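Local coordinates for protein lombricine kinase (Urechis caupo, PDB 3JPZ) that catalyses the reversible transfer of a phosphoryl group between ATP and the guanidino group of lombricine, as a member of the phosphagen kinase family, at residues 283-288 with 318-323; 107-112 with 350-355; 302-307 with 338-343. All coordinates share one frame; numbering follows the deposited sequence. Where two conformers were deposited one is given.

Interaction 1 (283-288 with 318-323)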
loop_
_atom_site.group_PDB
_atom_site.type_symbol
_atom_site.label_atom_id
_atom_site.label_comp_id
_atom_site.label_asym_id
_atom_site.label_seq_id
_atom_site.Cartn_x
_atom_site.Cartn_y
_atom_site.Cartn_z
ATOM N N HIS A 283 -14.082 1.871 -30.465
ATOM C CA HIS A 283 -14.152 0.431 -30.602
ATOM C C HIS A 283 -14.414 0.201 -32.067
ATOM O O HIS A 283 -15.367 0.739 -32.605
ATOM C CB HIS A 283 -15.285 -0.129 -29.752
ATOM C CG HIS A 283 -14.922 -0.295 -28.315
ATOM N ND1 HIS A 283 -15.689 -1.024 -27.434
ATOM C CD2 HIS A 283 -13.857 0.150 -27.610
ATOM C CE1 HIS A 283 -15.118 -1.011 -26.243
ATOM N NE2 HIS A 283 -14.003 -0.308 -26.324
ATOM N N VAL A 284 -13.562 -0.567 -32.732
ATOM C CA VAL A 284 -13.729 -0.766 -34.164
ATOM C C VAL A 284 -13.556 -2.226 -34.558
ATOM O O VAL A 284 -12.604 -2.895 -34.151
ATOM C CB VAL A 284 -12.772 0.139 -34.981
ATOM C CG1 VAL A 284 -11.336 -0.056 -34.542
ATOM C CG2 VAL A 284 -12.940 -0.121 -36.477
ATOM N N GLN A 285 -14.501 -2.710 -35.356
ATOM C CA GLN A 285 -14.506 -4.093 -35.796
ATOM C C GLN A 285 -13.607 -4.289 -37.014
ATOM O O GLN A 285 -13.752 -3.601 -38.024
ATOM C CB GLN A 285 -15.935 -4.512 -36.121
ATOM C CG GLN A 285 -16.134 -6.011 -36.257
ATOM C CD GLN A 285 -17.595 -6.386 -36.286
ATOM O OE1 GLN A 285 -18.016 -7.339 -35.631
ATOM N NE2 GLN A 285 -18.383 -5.625 -37.033
ATOM N N LEU A 286 -12.694 -5.250 -36.911
ATOM C CA LEU A 286 -11.709 -5.508 -37.944
ATOM C C LEU A 286 -11.569 -7.006 -38.174
ATOM O O LEU A 286 -10.551 -7.601 -37.841
ATOM C CB LEU A 286 -10.358 -4.941 -37.514
ATOM C CG LEU A 286 -10.332 -3.445 -37.203
ATOM C CD1 LEU A 286 -9.006 -3.059 -36.567
ATOM C CD2 LEU A 286 -10.588 -2.640 -38.466
ATOM N N HIS A 287 -12.594 -7.615 -38.746
ATOM C CA HIS A 287 -12.583 -9.057 -38.953
ATOM C C HIS A 287 -11.344 -9.497 -39.721
ATOM O O HIS A 287 -10.586 -10.341 -39.264
ATOM C CB HIS A 287 -13.847 -9.499 -39.693
ATOM C CG HIS A 287 -15.105 -9.312 -38.902
ATOM N ND1 HIS A 287 -15.317 -9.922 -37.683
ATOM C CD2 HIS A 287 -16.225 -8.596 -39.162
ATOM C CE1 HIS A 287 -16.508 -9.582 -37.224
ATOM N NE2 HIS A 287 -17.080 -8.782 -38.104
ATOM N N GLN A 288 -11.129 -8.894 -40.877
ATOM C CA GLN A 288 -10.109 -9.355 -41.807
ATOM C C GLN A 288 -8.735 -8.837 -41.436
ATOM O O GLN A 288 -7.745 -9.559 -41.519
ATOM C CB GLN A 288 -10.463 -8.904 -43.224
ATOM C CG GLN A 288 -11.736 -9.528 -43.742
ATOM C CD GLN A 288 -11.764 -11.016 -43.489
ATOM O OE1 GLN A 288 -10.894 -11.750 -43.957
ATOM N NE2 GLN A 288 -12.756 -11.473 -42.727
ATOM N N ASP A 318 -15.596 -10.379 -31.064
ATOM C CA ASP A 318 -16.145 -10.177 -32.397
ATOM C C ASP A 318 -15.214 -9.293 -33.219
ATOM O O ASP A 318 -15.656 -8.525 -34.069
ATOM C CB ASP A 318 -17.524 -9.525 -32.302
ATOM C CG ASP A 318 -18.447 -9.935 -33.436
ATOM O OD1 ASP A 318 -18.004 -10.682 -34.334
ATOM O OD2 ASP A 318 -19.624 -9.511 -33.425
ATOM N N ASP A 319 -13.921 -9.410 -32.942
ATOM C CA ASP A 319 -12.891 -8.684 -33.655
ATOM C C ASP A 319 -13.060 -7.182 -33.512
ATOM O O ASP A 319 -12.662 -6.425 -34.398
ATOM C CB ASP A 319 -12.891 -9.090 -35.127
ATOM C CG ASP A 319 -12.685 -10.570 -35.304
ATOM O OD1 ASP A 319 -12.063 -11.177 -34.407
ATOM O OD2 ASP A 319 -13.148 -11.124 -36.321
ATOM N N VAL A 320 -13.648 -6.759 -32.401
ATOM C CA VAL A 320 -13.734 -5.341 -32.073
ATOM C C VAL A 320 -12.567 -4.964 -31.157
ATOM O O VAL A 320 -12.430 -5.489 -30.052
ATOM C CB VAL A 320 -15.041 -4.995 -31.367
ATOM C CG1 VAL A 320 -15.066 -3.510 -31.009
ATOM C CG2 VAL A 320 -16.245 -5.371 -32.249
ATOM N N TYR A 321 -11.719 -4.072 -31.637
ATOM C CA TYR A 321 -10.572 -3.628 -30.871
ATOM C C TYR A 321 -10.759 -2.210 -30.370
ATOM O O TYR A 321 -11.323 -1.361 -31.052
ATOM C CB TYR A 321 -9.321 -3.693 -31.720
ATOM C CG TYR A 321 -8.966 -5.085 -32.130
ATOM C CD1 TYR A 321 -9.579 -5.686 -33.216
ATOM C CD2 TYR A 321 -8.026 -5.806 -31.425
ATOM C CE1 TYR A 321 -9.255 -6.962 -33.591
ATOM C CE2 TYR A 321 -7.702 -7.083 -31.787
ATOM C CZ TYR A 321 -8.312 -7.654 -32.873
ATOM O OH TYR A 321 -7.979 -8.931 -33.234
ATOM N N ASP A 322 -10.280 -1.969 -29.163
ATOM C CA ASP A 322 -10.158 -0.624 -28.671
ATOM C C ASP A 322 -8.877 -0.038 -29.243
ATOM O O ASP A 322 -7.778 -0.530 -28.988
ATOM C CB ASP A 322 -10.106 -0.609 -27.154
ATOM C CG ASP A 322 -9.960 0.784 -26.606
ATOM O OD1 ASP A 322 -8.934 1.440 -26.905
ATOM O OD2 ASP A 322 -10.878 1.230 -25.896
ATOM N N ILE A 323 -9.042 1.009 -30.033
ATOM C CA ILE A 323 -7.944 1.639 -30.735
ATOM C C ILE A 323 -7.884 3.074 -30.252
ATOM O O ILE A 323 -8.898 3.775 -30.216
ATOM C CB ILE A 323 -8.159 1.567 -32.239
ATOM C CG1 ILE A 323 -8.124 0.103 -32.686
ATOM C CG2 ILE A 323 -7.118 2.393 -32.988
ATOM C CD1 ILE A 323 -6.747 -0.469 -32.862
HETATM O O HOH W 1 -12.551 -0.120 -24.058
#
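Val284 and Tyr321 form the hydrogen-bonded pair in the middle of a short antiparallel ladder: Val284 N donates to Tyr321 O at 2.9 Å, and Tyr321 N returns an equivalent bond to Val284 O. Just past the end of strand 283-285, Leu286 N prolongs the ladder by donating to Asp319 O (2.8 Å), an oxygen that also receives a CA-H...O contact from Gln285. His283 with Asp322 and Gln285 with Val320 are the non-hydrogen-bonded pairs; in the latter Gln285 CA and Val320 CA come within 4.0 Å. The N-to-C directions of the two strand segments make an angle of 141°, so the pairing is markedly twisted.

Two polar side-chain links flank the backbone bonds. At the loop end, His287 ND1 donates to Asp319 OD2 (2.8 Å), meeting it on the anti side, with ring and carboxylate planes 75° apart; Gln285 CG packs over one face of that imidazole, offset toward its rim. At the other end, a water near the plane of the His283 ring joins His283 NE2 (2.7 Å) to Asp322 OD2, to which it donates (2.8 Å). Asp322 OD1 is engaged by a salt bridge to Arg279.

Apolar contacts divide between the faces of the sheet. Val320 CG1, anti to its backbone N (chi1 178°), reaches His283 CB at 3.6 Å on the face shared with Gln285 and Asp322. On the opposite face Val284 CG1 meets Ile323 CG1 at 3.7 Å, and Ile323 also touches Leu347 of helix 333-355.

The arrangement is a neighbouring-strand pair in the antiparallel sheet of the phosphagen kinase catalytic domain. It borders the nucleotide site: Arg279 binds ADP in a nucleotide complex of this enzyme, and His283 is a predicted ATP-binding residue.

Interaction 2 (107-112 with 350-355)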
loop_
_atom_site.group_PDB
_atom_site.type_symbol
_atom_site.label_atom_id
_atom_site.label_comp_id
_atom_site.label_asym_id
_atom_site.label_seq_id
_atom_site.Cartn_x
_atom_site.Cartn_y
_atom_site.Cartn_z
ATOM N N GLN A 107 -16.567 11.473 -38.325
ATOM C CA GLN A 107 -17.716 10.577 -38.230
ATOM C C GLN A 107 -17.409 9.289 -38.966
ATOM O O GLN A 107 -17.354 9.268 -40.195
ATOM C CB GLN A 107 -18.973 11.207 -38.826
ATOM C CG GLN A 107 -20.110 10.203 -39.042
ATOM C CD GLN A 107 -20.668 9.626 -37.740
ATOM O OE1 GLN A 107 -21.308 10.332 -36.959
ATOM N NE2 GLN A 107 -20.452 8.333 -37.519
ATOM N N PHE A 108 -17.211 8.219 -38.210
ATOM C CA PHE A 108 -16.853 6.949 -38.805
ATOM C C PHE A 108 -18.082 6.206 -39.266
ATOM O O PHE A 108 -19.190 6.442 -38.793
ATOM C CB PHE A 108 -16.107 6.075 -37.811
ATOM C CG PHE A 108 -14.855 6.679 -37.294
ATOM C CD1 PHE A 108 -14.711 6.936 -35.942
ATOM C CD2 PHE A 108 -13.811 6.982 -38.148
ATOM C CE1 PHE A 108 -13.549 7.477 -35.461
ATOM C CE2 PHE A 108 -12.648 7.529 -37.664
ATOM C CZ PHE A 108 -12.517 7.776 -36.325
ATOM N N ASP A 109 -17.844 5.299 -40.201
ATOM C CA ASP A 109 -18.815 4.336 -40.643
ATOM C C ASP A 109 -19.120 3.449 -39.451
ATOM O O ASP A 109 -18.239 2.771 -38.915
ATOM C CB ASP A 109 -18.222 3.531 -41.814
ATOM C CG ASP A 109 -19.211 2.565 -42.423
ATOM O OD1 ASP A 109 -20.162 2.194 -41.716
ATOM O OD2 ASP A 109 -19.021 2.155 -43.598
ATOM N N GLU A 110 -20.372 3.463 -39.017
ATOM C CA GLU A 110 -20.724 2.792 -37.783
ATOM C C GLU A 110 -20.938 1.297 -37.970
ATOM O O GLU A 110 -21.201 0.599 -37.015
ATOM C CB GLU A 110 -21.935 3.465 -37.140
ATOM C CG GLU A 110 -21.614 4.881 -36.733
ATOM C CD GLU A 110 -22.788 5.643 -36.174
ATOM O OE1 GLU A 110 -23.942 5.190 -36.337
ATOM O OE2 GLU A 110 -22.548 6.714 -35.580
ATOM N N LYS A 111 -20.789 0.806 -39.193
ATOM C CA LYS A 111 -20.697 -0.635 -39.414
ATOM C C LYS A 111 -19.383 -1.149 -38.829
ATOM O O LYS A 111 -19.243 -2.328 -38.502
ATOM C CB LYS A 111 -20.769 -0.963 -40.903
ATOM C CG LYS A 111 -22.150 -0.747 -41.511
ATOM C CD LYS A 111 -22.215 -1.207 -42.963
ATOM C CE LYS A 111 -21.434 -0.301 -43.885
ATOM N NZ LYS A 111 -21.951 1.080 -43.845
ATOM N N TYR A 112 -18.419 -0.250 -38.706
ATOM C CA TYR A 112 -17.102 -0.612 -38.213
ATOM C C TYR A 112 -16.850 -0.034 -36.821
ATOM O O TYR A 112 -16.530 -0.776 -35.892
ATOM C CB TYR A 112 -16.042 -0.177 -39.227
ATOM C CG TYR A 112 -16.223 -0.874 -40.563
ATOM C CD1 TYR A 112 -16.955 -0.286 -41.579
ATOM C CD2 TYR A 112 -15.693 -2.140 -40.786
ATOM C CE1 TYR A 112 -17.132 -0.927 -42.800
ATOM C CE2 TYR A 112 -15.878 -2.795 -42.001
ATOM C CZ TYR A 112 -16.591 -2.180 -42.998
ATOM O OH TYR A 112 -16.765 -2.821 -44.205
ATOM N N MET A 350 -8.510 -0.537 -45.070
ATOM C CA MET A 350 -7.839 -1.818 -45.269
ATOM C C MET A 350 -8.820 -2.948 -45.034
ATOM O O MET A 350 -8.792 -3.962 -45.730
ATOM C CB MET A 350 -6.663 -1.963 -44.313
ATOM C CG MET A 350 -5.569 -0.948 -44.515
ATOM S SD MET A 350 -4.355 -1.068 -43.191
ATOM C CE MET A 350 -3.083 0.020 -43.799
ATOM N N GLU A 351 -9.688 -2.774 -44.042
ATOM C CA GLU A 351 -10.680 -3.789 -43.737
ATOM C C GLU A 351 -11.546 -4.018 -44.970
ATOM O O GLU A 351 -11.744 -5.153 -45.392
ATOM C CB GLU A 351 -11.543 -3.370 -42.544
ATOM C CG GLU A 351 -12.549 -4.412 -42.102
ATOM C CD GLU A 351 -11.913 -5.744 -41.742
ATOM O OE1 GLU A 351 -10.832 -5.771 -41.111
ATOM O OE2 GLU A 351 -12.516 -6.776 -42.079
ATOM N N GLN A 352 -12.030 -2.932 -45.567
ATOM C CA GLN A 352 -12.941 -3.023 -46.703
ATOM C C GLN A 352 -12.229 -3.636 -47.896
ATOM O O GLN A 352 -12.791 -4.479 -48.596
ATOM C CB GLN A 352 -13.515 -1.646 -47.048
ATOM C CG GLN A 352 -14.377 -1.091 -45.933
ATOM C CD GLN A 352 -14.747 0.373 -46.104
ATOM O OE1 GLN A 352 -13.958 1.196 -46.582
ATOM N NE2 GLN A 352 -15.952 0.709 -45.684
ATOM N N ALA A 353 -10.987 -3.213 -48.112
ATOM C CA ALA A 353 -10.150 -3.778 -49.158
ATOM C C ALA A 353 -10.085 -5.296 -49.056
ATOM O O ALA A 353 -10.231 -5.992 -50.056
ATOM C CB ALA A 353 -8.756 -3.194 -49.085
ATOM N N LEU A 354 -9.853 -5.797 -47.844
ATOM C CA LEU A 354 -9.744 -7.230 -47.594
ATOM C C LEU A 354 -11.094 -7.923 -47.722
ATOM O O LEU A 354 -11.170 -9.072 -48.148
ATOM C CB LEU A 354 -9.183 -7.482 -46.192
ATOM C CG LEU A 354 -7.764 -6.977 -45.934
ATOM C CD1 LEU A 354 -7.446 -6.998 -44.448
ATOM C CD2 LEU A 354 -6.755 -7.811 -46.717
ATOM N N GLU A 355 -12.153 -7.224 -47.326
ATOM C CA GLU A 355 -13.510 -7.739 -47.468
ATOM C C GLU A 355 -13.809 -7.986 -48.939
ATOM O O GLU A 355 -14.567 -8.893 -49.284
ATOM C CB GLU A 355 -14.529 -6.746 -46.900
ATOM C CG GLU A 355 -14.570 -6.681 -45.389
ATOM C CD GLU A 355 -15.475 -5.561 -44.882
ATOM O OE1 GLU A 355 -15.823 -4.672 -45.678
ATOM O OE2 GLU A 355 -15.850 -5.574 -43.695
HETATM O O HOH W 2 -17.149 3.420 -45.094
HETATM O O HOH W 3 -18.099 -1.088 -46.301
#
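In both Tyr112 and Glu355, CG stands anti to the carbonyl carbon, beside the backbone N (chi1 -62° for Tyr112 and -74° for Glu355), and the glutamate chain runs on extended beyond CG. The two side chains reach toward each other tip to tip. Tyr112 OH donates to Glu355 OE1 in a short bond of 2.5 Å; Glu355 OE1 accepts through its syn lone pair, on the side of OE2. That other oxygen, Glu355 OE2, lies 3.3 Å from Tyr112 CE2, near the ring plane, so the whole carboxylate is gathered around the phenol end.

Residues of the preceding turn also touch the tyrosine. Glu351 bends after CG, which sits 3.7 Å from Tyr112 CE2, while its carboxylate turns away to accept from the backbone N atoms of Gln288 and Leu289. Gln352 CG approaches Tyr112 OH to 3.4 Å, and its amide plane stands 86° from the ring plane.

Water extends the contact. One molecule donates to Tyr112 OH (3.0 Å) and is weakly bound by Gln352 NE2; a second donates to Asp109 OD2 (2.7 Å) and accepts from Gln352 NE2 (3.0 Å). Asp109 is itself held in its loop, where OD1 accepts from Lys111 N (2.9 Å) and pairs with Lys111 NZ in a salt bridge.

Glu351, Gln352 and Glu355 thus present one side of the last turns of helix 333-355 to a tyrosine just ahead of strand 113-122. The contact is a surface helix-to-loop junction in which an Asx turn, built by Asp109, precedes the sheet strand.

Interaction 3 (302-307 with 338-343)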
loop_
_atom_site.group_PDB
_atom_site.type_symbol
_atom_site.label_atom_id
_atom_site.label_comp_id
_atom_site.label_asym_id
_atom_site.label_seq_id
_atom_site.Cartn_x
_atom_site.Cartn_y
_atom_site.Cartn_z
ATOM N N LEU A 302 0.665 3.601 -37.218
ATOM C CA LEU A 302 -0.347 4.652 -37.176
ATOM C C LEU A 302 -0.299 5.463 -35.885
ATOM O O LEU A 302 -1.125 6.351 -35.676
ATOM C CB LEU A 302 -1.739 4.052 -37.365
ATOM C CG LEU A 302 -2.013 3.485 -38.759
ATOM C CD1 LEU A 302 -3.392 2.837 -38.833
ATOM C CD2 LEU A 302 -1.869 4.573 -39.800
ATOM N N GLN A 303 0.685 5.166 -35.042
ATOM C CA GLN A 303 0.813 5.798 -33.734
ATOM C C GLN A 303 -0.379 5.471 -32.846
ATOM O O GLN A 303 -0.816 6.293 -32.036
ATOM C CB GLN A 303 0.941 7.312 -33.875
ATOM C CG GLN A 303 2.235 7.748 -34.519
ATOM C CD GLN A 303 2.369 9.250 -34.559
ATOM O OE1 GLN A 303 1.807 9.909 -35.430
ATOM N NE2 GLN A 303 3.115 9.802 -33.613
ATOM N N LEU A 304 -0.902 4.267 -33.005
ATOM C CA LEU A 304 -2.055 3.848 -32.243
ATOM C C LEU A 304 -1.723 2.711 -31.289
ATOM O O LEU A 304 -0.776 1.960 -31.495
ATOM C CB LEU A 304 -3.163 3.402 -33.189
ATOM C CG LEU A 304 -3.637 4.437 -34.210
ATOM C CD1 LEU A 304 -4.479 3.745 -35.252
ATOM C CD2 LEU A 304 -4.410 5.558 -33.520
ATOM N N GLN A 305 -2.525 2.593 -30.247
ATOM C CA GLN A 305 -2.478 1.443 -29.364
ATOM C C GLN A 305 -3.774 0.655 -29.461
ATOM O O GLN A 305 -4.837 1.190 -29.796
ATOM C CB GLN A 305 -2.252 1.870 -27.924
ATOM C CG GLN A 305 -0.892 2.449 -27.667
ATOM C CD GLN A 305 -0.645 2.637 -26.196
ATOM O OE1 GLN A 305 -1.205 3.538 -25.571
ATOM N NE2 GLN A 305 0.189 1.776 -25.624
ATOM N N LYS A 306 -3.671 -0.626 -29.140
ATOM C CA LYS A 306 -4.723 -1.574 -29.403
ATOM C C LYS A 306 -4.869 -2.522 -28.226
ATOM O O LYS A 306 -3.875 -2.967 -27.638
ATOM C CB LYS A 306 -4.370 -2.365 -30.663
ATOM C CG LYS A 306 -5.132 -3.652 -30.834
ATOM C CD LYS A 306 -4.787 -4.326 -32.173
ATOM C CE LYS A 306 -3.326 -4.685 -32.255
ATOM N NZ LYS A 306 -2.962 -5.784 -31.330
ATOM N N ARG A 307 -6.114 -2.821 -27.889
ATOM C CA ARG A 307 -6.430 -3.809 -26.875
ATOM C C ARG A 307 -7.839 -4.298 -27.139
ATOM O O ARG A 307 -8.500 -3.828 -28.072
ATOM C CB ARG A 307 -6.281 -3.226 -25.464
ATOM C CG ARG A 307 -7.255 -2.119 -25.117
ATOM C CD ARG A 307 -6.875 -1.471 -23.809
ATOM N NE ARG A 307 -7.899 -0.566 -23.302
ATOM C CZ ARG A 307 -7.709 0.297 -22.308
ATOM N NH1 ARG A 307 -6.528 0.374 -21.715
ATOM N NH2 ARG A 307 -8.695 1.087 -21.903
ATOM N N GLN A 338 -7.518 13.930 -34.330
ATOM C CA GLN A 338 -7.369 13.869 -35.781
ATOM C C GLN A 338 -6.499 12.687 -36.182
ATOM O O GLN A 338 -6.756 12.026 -37.195
ATOM C CB GLN A 338 -6.769 15.156 -36.337
ATOM C CG GLN A 338 -6.781 15.180 -37.845
ATOM C CD GLN A 338 -8.178 15.089 -38.383
ATOM O OE1 GLN A 338 -9.016 15.922 -38.061
ATOM N NE2 GLN A 338 -8.448 14.065 -39.201
ATOM N N LEU A 339 -5.477 12.425 -35.372
ATOM C CA LEU A 339 -4.582 11.295 -35.595
ATOM C C LEU A 339 -5.350 9.984 -35.459
ATOM O O LEU A 339 -5.106 9.031 -36.197
ATOM C CB LEU A 339 -3.409 11.327 -34.606
ATOM C CG LEU A 339 -2.535 10.064 -34.603
ATOM C CD1 LEU A 339 -1.781 9.937 -35.919
ATOM C CD2 LEU A 339 -1.571 10.072 -33.433
ATOM N N LEU A 340 -6.282 9.942 -34.513
ATOM C CA LEU A 340 -7.134 8.773 -34.325
ATOM C C LEU A 340 -8.087 8.631 -35.498
ATOM O O LEU A 340 -8.266 7.548 -36.056
ATOM C CB LEU A 340 -7.951 8.896 -33.037
ATOM C CG LEU A 340 -8.945 7.761 -32.793
ATOM C CD1 LEU A 340 -8.232 6.501 -32.349
ATOM C CD2 LEU A 340 -9.969 8.164 -31.755
ATOM N N ILE A 341 -8.712 9.736 -35.863
ATOM C CA ILE A 341 -9.584 9.761 -37.025
ATOM C C ILE A 341 -8.844 9.203 -38.246
ATOM O O ILE A 341 -9.334 8.310 -38.913
ATOM C CB ILE A 341 -10.071 11.185 -37.310
ATOM C CG1 ILE A 341 -11.012 11.643 -36.201
ATOM C CG2 ILE A 341 -10.772 11.244 -38.630
ATOM C CD1 ILE A 341 -11.349 13.101 -36.242
ATOM N N ASP A 342 -7.651 9.719 -38.516
ATOM C CA ASP A 342 -6.909 9.317 -39.706
ATOM C C ASP A 342 -6.504 7.853 -39.638
ATOM O O ASP A 342 -6.595 7.130 -40.620
ATOM C CB ASP A 342 -5.659 10.181 -39.883
ATOM C CG ASP A 342 -5.985 11.622 -40.164
ATOM O OD1 ASP A 342 -7.149 11.917 -40.527
ATOM O OD2 ASP A 342 -5.072 12.458 -40.030
ATOM N N GLY A 343 -6.047 7.423 -38.474
ATOM C CA GLY A 343 -5.594 6.060 -38.301
ATOM C C GLY A 343 -6.746 5.086 -38.425
ATOM O O GLY A 343 -6.616 4.041 -39.058
HETATM O O HOH W 4 -3.135 7.480 -37.141
#
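Leu304 and Gly343 meet on the buried, apolar side of this contact, with Leu304 CD1 4.0 Å from Gly343 CA. Because the glycine has no side chain, the leucine methyl can lie directly against the helix backbone. Leu302 CD1 also reaches the glycine, 3.4 Å from Gly343 O. The Leu304 and Leu340 side chains cross at about a right angle, Leu304 CD2 meeting Leu340 CD1 at 4.1 Å. Ile323 and Leu347 also touch Leu304, closing this buried apolar layer between sheet and helix.

The outer side is more exposed, partly polar and bridged by water. Leu339 CG, anti to its backbone N (chi1 171°), lies 4.1 Å from Leu302 O. Gln303, exposed at the Schellman motif that ends helix 295-301, lays its aliphatic base against the same leucine, with Gln303 CB 3.8 Å from Leu339 CD2. Between the backbones, a water donates to both Leu302 O (2.7 Å) and Leu339 O (2.7 Å); the latter oxygen also accepts from Gly343 N within the helix.

The chemistry implies attachment of the helix to the edge strand and the turn before it, chiefly by leucine packing, partly against bare backbone at Gly343, with one water donating to a carbonyl oxygen of each segment.

The three contacts lie on the same side of the chain's centre, with interaction 1 about 10 Å from interaction 2 and 13 Å from interaction 3, centre to centre, and interactions 2 and 3 about 15 Å apart. Helix 333-355 serves interactions 2 and 3, whereas interactions 1 and 3 reach the same antiparallel sheet through neighbouring strands 320-325 and 304-307. The segments of interactions 1 and 3 alternate, all between 107-112 and 350-355 in the chain. Direct links, among them Gln285 N with Tyr112 O and Asp322 N with Arg307 O, join the three into one helix-on-sheet assembly. Interactions 1 and 3 hold nucleotide-site residues: His283, predicted for ATP, and Arg307, which binds ADP in a complex of this enzyme.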